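Local structure of metallo-carboxypeptidase (Pseudomonas aeruginosa, 4A39) at residues 188-193 and 369-374. The protein is a zinc-dependent M14-family peptidase that probably trims residues from the C-terminal end of peptide or protein chains. Numbering follows the deposited sequence.
Sequences WFMEGL and SKRLGQ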
# COMPACT_ATOMS: atom_id res chain seq x y z
N TRP A 188 -4.84 -3.37 1.41
CA TRP A 188 -6.27 -3.15 1.60
C TRP A 188 -6.88 -2.95 0.21
O TRP A 188 -7.96 -3.46 -0.10
CB TRP A 188 -6.54 -1.92 2.47
CG TRP A 188 -6.43 -2.19 3.94
CD1 TRP A 188 -5.43 -1.79 4.79
CD2 TRP A 188 -7.35 -2.94 4.74
NE1 TRP A 188 -5.68 -2.24 6.06
CE2 TRP A 188 -6.85 -2.95 6.07
CE3 TRP A 188 -8.56 -3.61 4.47
CZ2 TRP A 188 -7.51 -3.59 7.12
CZ3 TRP A 188 -9.21 -4.25 5.52
CH2 TRP A 188 -8.69 -4.24 6.83
N PHE A 189 -6.17 -2.20 -0.63
CA PHE A 189 -6.59 -1.94 -2.01
C PHE A 189 -6.78 -3.28 -2.73
O PHE A 189 -7.77 -3.49 -3.44
CB PHE A 189 -5.52 -1.09 -2.71
CG PHE A 189 -5.73 -0.88 -4.20
CD1 PHE A 189 -5.42 -1.89 -5.11
CD2 PHE A 189 -6.18 0.34 -4.69
CE1 PHE A 189 -5.55 -1.69 -6.49
CE2 PHE A 189 -6.31 0.56 -6.07
CZ PHE A 189 -5.99 -0.46 -6.97
N MET A 190 -5.84 -4.20 -2.52
CA MET A 190 -5.91 -5.51 -3.15
C MET A 190 -7.11 -6.32 -2.64
O MET A 190 -7.73 -7.06 -3.41
CB MET A 190 -4.61 -6.29 -2.90
CG MET A 190 -3.37 -5.59 -3.44
SD MET A 190 -3.38 -5.32 -5.23
CE MET A 190 -3.00 -6.97 -5.82
N GLU A 191 -7.43 -6.19 -1.36
CA GLU A 191 -8.57 -6.92 -0.81
C GLU A 191 -9.87 -6.48 -1.49
O GLU A 191 -10.74 -7.30 -1.78
CB GLU A 191 -8.68 -6.71 0.71
CG GLU A 191 -9.90 -7.38 1.33
CD GLU A 191 -9.95 -7.27 2.84
OE1 GLU A 191 -8.98 -7.69 3.51
OE2 GLU A 191 -10.96 -6.76 3.37
N GLY A 192 -10.00 -5.18 -1.74
CA GLY A 192 -11.19 -4.67 -2.39
C GLY A 192 -11.30 -5.19 -3.81
O GLY A 192 -12.38 -5.57 -4.28
N LEU A 193 -10.16 -5.20 -4.50
CA LEU A 193 -10.09 -5.67 -5.88
C LEU A 193 -10.54 -7.13 -5.94
O LEU A 193 -11.42 -7.50 -6.72
CB LEU A 193 -8.65 -5.50 -6.39
CG LEU A 193 -8.31 -5.73 -7.86
CD1 LEU A 193 -6.96 -5.08 -8.16
CD2 LEU A 193 -8.27 -7.21 -8.17
N SER A 369 -9.70 2.30 0.72
CA SER A 369 -8.65 1.71 -0.11
C SER A 369 -9.27 0.57 -0.92
O SER A 369 -9.01 0.43 -2.12
CB SER A 369 -7.52 1.17 0.77
OG SER A 369 -6.91 2.22 1.50
N LYS A 370 -10.10 -0.23 -0.26
CA LYS A 370 -10.79 -1.34 -0.90
C LYS A 370 -11.67 -0.81 -2.04
O LYS A 370 -11.72 -1.39 -3.12
CB LYS A 370 -11.67 -2.09 0.11
CG LYS A 370 -10.87 -2.90 1.13
CD LYS A 370 -11.77 -3.62 2.13
CE LYS A 370 -12.64 -4.66 1.46
NZ LYS A 370 -13.37 -5.46 2.50
N ARG A 371 -12.36 0.30 -1.78
CA ARG A 371 -13.24 0.89 -2.78
C ARG A 371 -12.46 1.38 -3.99
O ARG A 371 -12.90 1.21 -5.13
CB ARG A 371 -14.04 2.05 -2.17
CG ARG A 371 -15.34 2.36 -2.89
CD ARG A 371 -15.42 3.81 -3.37
NE ARG A 371 -15.23 4.79 -2.30
CZ ARG A 371 -16.04 4.93 -1.24
NH1 ARG A 371 -17.10 4.16 -1.10
NH2 ARG A 371 -15.77 5.86 -0.33
N LEU A 372 -11.30 1.98 -3.76
CA LEU A 372 -10.49 2.47 -4.86
C LEU A 372 -10.08 1.29 -5.74
O LEU A 372 -10.02 1.40 -6.96
CB LEU A 372 -9.25 3.21 -4.34
CG LEU A 372 -8.34 3.82 -5.42
CD1 LEU A 372 -9.06 4.96 -6.13
CD2 LEU A 372 -7.06 4.33 -4.76
N GLY A 373 -9.81 0.15 -5.10
CA GLY A 373 -9.42 -1.03 -5.86
C GLY A 373 -10.55 -1.44 -6.79
O GLY A 373 -10.32 -1.83 -7.95
N GLN A 374 -11.78 -1.35 -6.30
CA GLN A 374 -12.93 -1.72 -7.11
C GLN A 374 -13.17 -0.70 -8.23
O GLN A 374 -13.57 -1.08 -9.33
CB GLN A 374 -14.16 -1.85 -6.22
CG GLN A 374 -14.00 -2.96 -5.18
CD GLN A 374 -15.22 -3.11 -4.29
OE1 GLN A 374 -15.62 -2.18 -3.59
NE2 GLN A 374 -15.82 -4.30 -4.31
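Phe189 lays the face of its ring over Gly373 of the neighbouring helix, a CH-pi contact with Gly373 CA 3.6 Å from the Phe189 ring centroid; beside it, Phe189 CE2 meets Leu372 CG at 3.9 Å. The axes of segments 188-193 and 369-374 cross at -51° and approach to 6.4 Å, a distance made possible by one glycine on each. A CB on Gly192 would collide with Lys370 O, and one on Gly373 with Phe189 O. Backbone meets backbone instead: Phe189 CA sits 3.4 Å from Ser369 O and Gly192 CA 3.4 Å from Lys370 O, both as CA-H...O contacts. Along one flank, Lys370 runs its aliphatic chain past the edge of the Trp188 ring and ends in a salt bridge, Lys370 NZ to Glu191 OE2 at 2.9 Å. Glu195 is a second partner for that ammonium, while Glu191 also salt-bridges Arg130 and hydrogen-bonds Tyr126. Phe189, Ser369 and Leu372 rest on Met349 of strand 343-350, which carries the predicted catalytic Glu348. This glycine-mediated, right-handed crossing joins helix 185-196, which follows directly on zinc ligands His180 and Glu183, to helix 366-383 on the mixed sheet containing strands 171-177 and 343-350 in the alpha/beta zinc carboxypeptidase fold.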